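Local coordinates for protein NANS (YJHS), A 9-O-acetyl N-acetylneuraminic acid esterase (Escherichia coli O157:H7 EDL933, PDB 3PT5) that probably hydrolyses the 9-O-acetyl group of 9-O-acetyl-N-acetylneuraminate, a host sialic acid on which the bacterium can grow, at residues 201-204 with 205-209; 258-262 with 263-267; 279-282 with 283-286. All coordinates share one frame; numbering follows the deposited sequence.

Contact 1 (201-204 with 205-209); sequences ASHP and QHFNH
H203 lays the CE1 corner of its imidazole against the CB of F207, 3.7 Å between the two atoms, in the first turns of helix 203-218 of the SGNH-hydrolase fold. Both residues hold CG anti to the backbone N (chi1 176° for H203 and 174° for F207), which sends the two rings off the same flank of the helix, one turn apart. That flank is buried. There H203 NE2 is hydrogen-bonded to Q190 OE1, and F207 packs edge-to-face on Y257. Beneath the side chains the i to i+4 pattern is established at once: F207 N donates to H203 O at 2.8 Å, followed by N208 N to P204 O at 2.9 Å. P204, which has no N-H to give, is readily accommodated in this first turn. A different flank carries S202 and H206. OG of S202, hydrogen-bonded to D199 OD2, sits 3.5 Å from H206 CE1, while S202 O accepts from H206 N at 3.1 Å. One backbone link over the start of the helix is made by solvent: a water donates to A201 O and accepts from Q205 N, at 3.0 Å from that nitrogen.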
loop_
_atom_site.group_PDB
_atom_site.type_symbol
_atom_site.label_atom_id
_atom_site.label_comp_id
_atom_site.label_asym_id
_atom_site.label_seq_id
_atom_site.Cartn_x
_atom_site.Cartn_y
_atom_site.Cartn_z
ATOM N N ALA A 201 10.544 1.452 20.930
ATOM C CA ALA A 201 10.248 2.789 21.414
ATOM C C ALA A 201 10.958 3.875 20.613
ATOM O O ALA A 201 10.569 5.051 20.673
ATOM C CB ALA A 201 10.555 2.894 22.896
ATOM N N SER A 202 11.973 3.494 19.830
ATOM C CA SER A 202 12.608 4.444 18.922
ATOM C C SER A 202 11.778 4.715 17.647
ATOM O O SER A 202 12.051 5.657 16.930
ATOM C CB SER A 202 14.004 3.971 18.530
ATOM O OG SER A 202 13.930 2.732 17.865
ATOM N N HIS A 203 10.777 3.889 17.366
ATOM C CA HIS A 203 10.035 4.029 16.104
ATOM C C HIS A 203 9.393 5.418 15.963
ATOM O O HIS A 203 9.544 6.050 14.911
ATOM C CB HIS A 203 8.993 2.903 15.954
ATOM C CG HIS A 203 8.124 3.031 14.742
ATOM N ND1 HIS A 203 7.180 4.027 14.599
ATOM C CD2 HIS A 203 8.022 2.252 13.634
ATOM C CE1 HIS A 203 6.555 3.874 13.440
ATOM N NE2 HIS A 203 7.064 2.816 12.829
ATOM N N PRO A 204 8.724 5.926 17.016
ATOM C CA PRO A 204 8.097 7.259 16.764
ATOM C C PRO A 204 9.042 8.346 16.243
ATOM O O PRO A 204 8.702 9.059 15.279
ATOM C CB PRO A 204 7.484 7.613 18.124
ATOM C CG PRO A 204 7.105 6.265 18.703
ATOM C CD PRO A 204 8.262 5.352 18.303
ATOM N N GLN A 205 10.228 8.463 16.835
ATOM C CA GLN A 205 11.166 9.452 16.328
ATOM C C GLN A 205 11.716 9.119 14.948
ATOM O O GLN A 205 11.888 10.016 14.136
ATOM C CB GLN A 205 12.269 9.787 17.330
ATOM C CG GLN A 205 11.794 10.712 18.482
ATOM C CD GLN A 205 10.757 11.785 18.055
ATOM O OE1 GLN A 205 11.055 12.716 17.285
ATOM N NE2 GLN A 205 9.537 11.659 18.582
ATOM N N HIS A 206 11.965 7.835 14.665
ATOM C CA HIS A 206 12.423 7.438 13.327
ATOM C C HIS A 206 11.397 7.787 12.272
ATOM O O HIS A 206 11.740 8.339 11.219
ATOM C CB HIS A 206 12.744 5.937 13.230
ATOM C CG HIS A 206 14.026 5.546 13.895
ATOM N ND1 HIS A 206 14.172 4.369 14.600
ATOM C CD2 HIS A 206 15.217 6.183 13.979
ATOM C CE1 HIS A 206 15.399 4.295 15.084
ATOM N NE2 HIS A 206 16.054 5.384 14.725
ATOM N N PHE A 207 10.137 7.449 12.553
ATOM C CA PHE A 207 9.028 7.778 11.657
ATOM C C PHE A 207 8.892 9.295 11.468
ATOM O O PHE A 207 8.833 9.775 10.327
ATOM C CB PHE A 207 7.717 7.190 12.192
ATOM C CG PHE A 207 6.504 7.613 11.404
ATOM C CD1 PHE A 207 6.233 7.044 10.154
ATOM C CD2 PHE A 207 5.660 8.610 11.880
ATOM C CE1 PHE A 207 5.122 7.449 9.427
ATOM C CE2 PHE A 207 4.526 9.043 11.125
ATOM C CZ PHE A 207 4.264 8.455 9.920
ATOM N N ASN A 208 8.871 10.038 12.575
ATOM C CA ASN A 208 8.721 11.493 12.482
ATOM C C ASN A 208 9.835 12.104 11.672
ATOM O O ASN A 208 9.588 12.969 10.851
ATOM C CB ASN A 208 8.674 12.144 13.852
ATOM C CG ASN A 208 7.354 11.929 14.559
ATOM O OD1 ASN A 208 6.582 11.015 14.237
ATOM N ND2 ASN A 208 7.067 12.793 15.517
ATOM N N HIS A 209 11.067 11.639 11.878
ATOM C CA HIS A 209 12.192 12.182 11.133
ATOM C C HIS A 209 12.081 11.916 9.637
ATOM O O HIS A 209 12.435 12.756 8.798
ATOM C CB HIS A 209 13.507 11.646 11.707
ATOM C CG HIS A 209 13.842 12.217 13.051
ATOM N ND1 HIS A 209 14.618 11.549 13.976
ATOM C CD2 HIS A 209 13.516 13.403 13.622
ATOM C CE1 HIS A 209 14.746 12.293 15.063
ATOM N NE2 HIS A 209 14.093 13.425 14.872
HETATM O O HOH W 1 11.072 7.591 19.583
#

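Contact 2 (258-262 with 263-267); sequences QNNIL and ANIIF
The backbone of 258-262 runs out to a bend at L262 and A263 and returns through 263-267, the end-to-end directions of the two halves lying 160° apart. The turn is tied within its first limb, where N260 OD1 accepts from L262 N at 2.8 Å, in the carbonyl plane and on a lone pair, forming an Asx turn. Between the limbs the contact is made largely by side chains. At the open end Q258 and F267 lie alongside each other, pointing the same way, with amide and ring planes only 15° apart. CG of Q258 stands over one face of the ring, 3.6 Å from the F267 centroid, in a CH-pi contact; the extended chain then carries its amide across the outer ring atoms, and NE2 is hydrogen-bonded to Y254 O. Nearer the bend, the side chain of I265 points toward the first limb. Its CG1 meets L262 O at 3.7 Å, N260 CG at 3.9 Å and L262 CB at 4.0 Å, while I266 packs on F333 of helix 315-335. Backbone bonds from N264 and I266 to 233-236 place the returning limb in the central sheet, so the Asx turn leads into 265-268, an edge strand parallel to its neighbour in the SGNH-hydrolase alpha/beta fold.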
loop_
_atom_site.group_PDB
_atom_site.type_symbol
_atom_site.label_atom_id
_atom_site.label_comp_id
_atom_site.label_asym_id
_atom_site.label_seq_id
_atom_site.Cartn_x
_atom_site.Cartn_y
_atom_site.Cartn_z
ATOM N N GLN A 258 -1.649 8.714 16.023
ATOM C CA GLN A 258 -2.884 9.344 16.503
ATOM C C GLN A 258 -2.607 10.614 17.305
ATOM O O GLN A 258 -3.472 11.488 17.433
ATOM C CB GLN A 258 -3.635 8.367 17.416
ATOM C CG GLN A 258 -4.062 7.092 16.746
ATOM C CD GLN A 258 -4.454 5.986 17.723
ATOM O OE1 GLN A 258 -5.399 6.130 18.498
ATOM N NE2 GLN A 258 -3.746 4.852 17.651
ATOM N N ASN A 259 -1.416 10.696 17.888
ATOM C CA ASN A 259 -1.027 11.833 18.715
ATOM C C ASN A 259 0.288 12.437 18.252
ATOM O O ASN A 259 1.106 12.878 19.062
ATOM C CB ASN A 259 -0.915 11.401 20.183
ATOM C CG ASN A 259 -2.221 10.896 20.734
ATOM O OD1 ASN A 259 -3.230 11.600 20.721
ATOM N ND2 ASN A 259 -2.218 9.648 21.212
ATOM N N ASN A 260 0.474 12.508 16.941
ATOM C CA ASN A 260 1.735 12.977 16.397
ATOM C C ASN A 260 1.964 14.485 16.602
ATOM O O ASN A 260 1.013 15.268 16.567
ATOM C CB ASN A 260 1.805 12.624 14.916
ATOM C CG ASN A 260 3.212 12.460 14.446
ATOM O OD1 ASN A 260 3.888 13.434 14.153
ATOM N ND2 ASN A 260 3.685 11.229 14.415
ATOM N N ILE A 261 3.225 14.878 16.785
ATOM C CA ILE A 261 3.583 16.296 16.907
ATOM C C ILE A 261 3.564 17.007 15.554
ATOM O O ILE A 261 3.395 18.220 15.486
ATOM C CB ILE A 261 4.947 16.520 17.617
ATOM C CG1 ILE A 261 6.076 15.763 16.919
ATOM C CG2 ILE A 261 4.852 16.108 19.081
ATOM C CD1 ILE A 261 6.943 16.607 16.005
ATOM N N LEU A 262 3.684 16.242 14.470
ATOM C CA LEU A 262 3.662 16.824 13.135
ATOM C C LEU A 262 2.243 17.087 12.614
ATOM O O LEU A 262 1.278 16.410 13.000
ATOM C CB LEU A 262 4.396 15.910 12.148
ATOM C CG LEU A 262 5.856 15.587 12.451
ATOM C CD1 LEU A 262 6.421 14.515 11.513
ATOM C CD2 LEU A 262 6.700 16.867 12.409
ATOM N N ALA A 263 2.125 18.075 11.731
ATOM C CA ALA A 263 0.839 18.410 11.126
ATOM C C ALA A 263 0.423 17.319 10.127
ATOM O O ALA A 263 1.272 16.697 9.477
ATOM C CB ALA A 263 0.945 19.761 10.405
ATOM N N ASN A 264 -0.890 17.109 10.020
ATOM C CA ASN A 264 -1.479 16.327 8.936
ATOM C C ASN A 264 -1.044 14.875 8.947
ATOM O O ASN A 264 -0.750 14.297 7.912
ATOM C CB ASN A 264 -1.216 16.996 7.587
ATOM C CG ASN A 264 -1.864 18.366 7.494
ATOM O OD1 ASN A 264 -2.869 18.640 8.172
ATOM N ND2 ASN A 264 -1.302 19.223 6.658
ATOM N N ILE A 265 -1.046 14.297 10.139
ATOM C CA ILE A 265 -0.840 12.875 10.281
ATOM C C ILE A 265 -2.206 12.350 10.673
ATOM O O ILE A 265 -2.704 12.658 11.768
ATOM C CB ILE A 265 0.255 12.534 11.336
ATOM C CG1 ILE A 265 1.580 13.266 11.027
ATOM C CG2 ILE A 265 0.432 10.992 11.476
ATOM C CD1 ILE A 265 2.324 12.830 9.750
ATOM N N ILE A 266 -2.821 11.573 9.775
ATOM C CA ILE A 266 -4.217 11.192 9.959
ATOM C C ILE A 266 -4.320 9.680 10.158
ATOM O O ILE A 266 -4.001 8.912 9.254
ATOM C CB ILE A 266 -5.082 11.668 8.780
ATOM C CG1 ILE A 266 -5.008 13.193 8.635
ATOM C CG2 ILE A 266 -6.554 11.271 8.949
ATOM C CD1 ILE A 266 -4.152 13.609 7.503
ATOM N N PHE A 267 -4.757 9.284 11.353
ATOM C CA PHE A 267 -4.913 7.877 11.692
ATOM C C PHE A 267 -6.176 7.301 11.075
ATOM O O PHE A 267 -7.293 7.833 11.242
ATOM C CB PHE A 267 -4.939 7.681 13.206
ATOM C CG PHE A 267 -4.993 6.249 13.626
ATOM C CD1 PHE A 267 -3.953 5.359 13.321
ATOM C CD2 PHE A 267 -6.063 5.792 14.380
ATOM C CE1 PHE A 267 -4.027 4.013 13.759
ATOM C CE2 PHE A 267 -6.137 4.465 14.795
ATOM C CZ PHE A 267 -5.122 3.595 14.509
#

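Contact 3 (279-282 with 283-286); sequences TNAP and DEDP
E284 folds its carboxylate back onto T279, closing a compact loop in which an ST turn leads into a short 3-10 turn. The tight part is the grip on E284 OE1. T279 OG1 donates to it at 2.6 Å, from above the carboxylate plane, and T279 N adds a longer bond of 3.3 Å on the anti side, only 16° out of that plane. W240 NE1 is a further donor to the same oxygen, so three N-H or O-H groups converge on OE1 and would be expected to favour the charged form. With chi1 at 72°, T279 places its OG1 between its own backbone N and carbonyl carbon, where the hydroxyl donates a hydrogen bond to E284 OE1 while accepting from A281 N at 3.0 Å. A281 is buried beside the E284 chain: A281 CB lies 3.9 Å from E284 CG, and A281 O accepts from E284 N at 2.7 Å. D285 N makes the next such i to i+3 bond, to P282 O.

The outer side is looser. D283 and P286 are exposed; OD1 of D283 merely comes within 3.7 Å of A281 CB, with no polar tie to the first half. Beyond this surface, D285 turns back to the interior, where its OD1 is hydrogen-bonded to Y293 OH and its OD2 to S296 N. A water also bridges two side chains of the halves, donating to N280 OD1 and, at 2.6 Å, to D285 OD2.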
loop_
_atom_site.group_PDB
_atom_site.type_symbol
_atom_site.label_atom_id
_atom_site.label_comp_id
_atom_site.label_asym_id
_atom_site.label_seq_id
_atom_site.Cartn_x
_atom_site.Cartn_y
_atom_site.Cartn_z
ATOM N N THR A 279 -8.937 -10.817 8.591
ATOM C CA THR A 279 -7.611 -11.295 8.231
ATOM C C THR A 279 -7.650 -12.532 7.336
ATOM O O THR A 279 -8.722 -13.108 7.089
ATOM C CB THR A 279 -6.760 -11.679 9.475
ATOM O OG1 THR A 279 -7.256 -12.912 10.056
ATOM C CG2 THR A 279 -6.771 -10.533 10.500
ATOM N N ASN A 280 -6.461 -12.967 6.921
ATOM C CA ASN A 280 -6.304 -14.240 6.223
ATOM C C ASN A 280 -6.543 -15.484 7.085
ATOM O O ASN A 280 -6.477 -16.610 6.563
ATOM C CB ASN A 280 -4.917 -14.352 5.587
ATOM C CG ASN A 280 -4.739 -13.454 4.386
ATOM O OD1 ASN A 280 -5.676 -13.239 3.602
ATOM N ND2 ASN A 280 -3.500 -12.977 4.191
ATOM N N ALA A 281 -6.831 -15.339 8.380
ATOM C CA ALA A 281 -7.217 -16.518 9.172
ATOM C C ALA A 281 -8.401 -17.186 8.438
ATOM O O ALA A 281 -9.348 -16.508 8.088
ATOM C CB ALA A 281 -7.645 -16.109 10.551
ATOM N N PRO A 282 -8.307 -18.510 8.150
ATOM C CA PRO A 282 -9.338 -19.103 7.278
ATOM C C PRO A 282 -10.774 -18.827 7.706
ATOM O O PRO A 282 -11.645 -18.559 6.855
ATOM C CB PRO A 282 -9.019 -20.588 7.367
ATOM C CG PRO A 282 -7.510 -20.587 7.403
ATOM C CD PRO A 282 -7.159 -19.415 8.313
ATOM N N ASP A 283 -11.014 -18.867 9.016
ATOM C CA ASP A 283 -12.355 -18.619 9.562
ATOM C C ASP A 283 -12.828 -17.170 9.333
ATOM O O ASP A 283 -14.038 -16.872 9.358
ATOM C CB ASP A 283 -12.338 -18.958 11.056
ATOM C CG ASP A 283 -11.235 -18.206 11.811
ATOM O OD1 ASP A 283 -10.056 -18.637 11.765
ATOM O OD2 ASP A 283 -11.540 -17.184 12.453
ATOM N N GLU A 284 -11.880 -16.268 9.054
ATOM C CA GLU A 284 -12.227 -14.858 8.866
ATOM C C GLU A 284 -12.420 -14.439 7.413
ATOM O O GLU A 284 -12.807 -13.294 7.149
ATOM C CB GLU A 284 -11.209 -13.957 9.578
ATOM C CG GLU A 284 -11.119 -14.298 11.038
ATOM C CD GLU A 284 -10.273 -13.342 11.855
ATOM O OE1 GLU A 284 -9.481 -12.551 11.290
ATOM O OE2 GLU A 284 -10.402 -13.402 13.094
ATOM N N ASP A 285 -12.167 -15.359 6.479
ATOM C CA ASP A 285 -12.188 -15.021 5.061
ATOM C C ASP A 285 -13.069 -16.029 4.309
ATOM O O ASP A 285 -12.573 -16.829 3.499
ATOM C CB ASP A 285 -10.750 -15.003 4.533
ATOM C CG ASP A 285 -10.639 -14.515 3.102
ATOM O OD1 ASP A 285 -11.471 -13.697 2.621
ATOM O OD2 ASP A 285 -9.696 -15.009 2.457
ATOM N N PRO A 286 -14.377 -15.983 4.559
ATOM C CA PRO A 286 -15.238 -16.989 3.911
ATOM C C PRO A 286 -15.337 -16.794 2.391
ATOM O O PRO A 286 -15.197 -15.677 1.896
ATOM C CB PRO A 286 -16.601 -16.744 4.556
ATOM C CG PRO A 286 -16.549 -15.345 5.066
ATOM C CD PRO A 286 -15.133 -15.095 5.462
HETATM O O HOH W 2 -7.847 -13.175 1.967
#

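Overall arrangement
The three contacts follow one another along the chain, each closing before the next opens. Contacts 1 and 2 are neighbours, their centres 13 Å apart: the start of helix 203-218 packs against the loop that enters edge strand 265-268. They meet where N208 OD1 lies 2.9 Å from N260 ND2, a probable hydrogen bond, and where I261 and L262 rest on N208. Helix and edge strand are thereby joined at one margin of the central sheet. Contact 3 stands apart, in the long loop between strand 265-268 and helix 315-335, its centre 32 Å from that of contact 1 and 31 Å from that of contact 2.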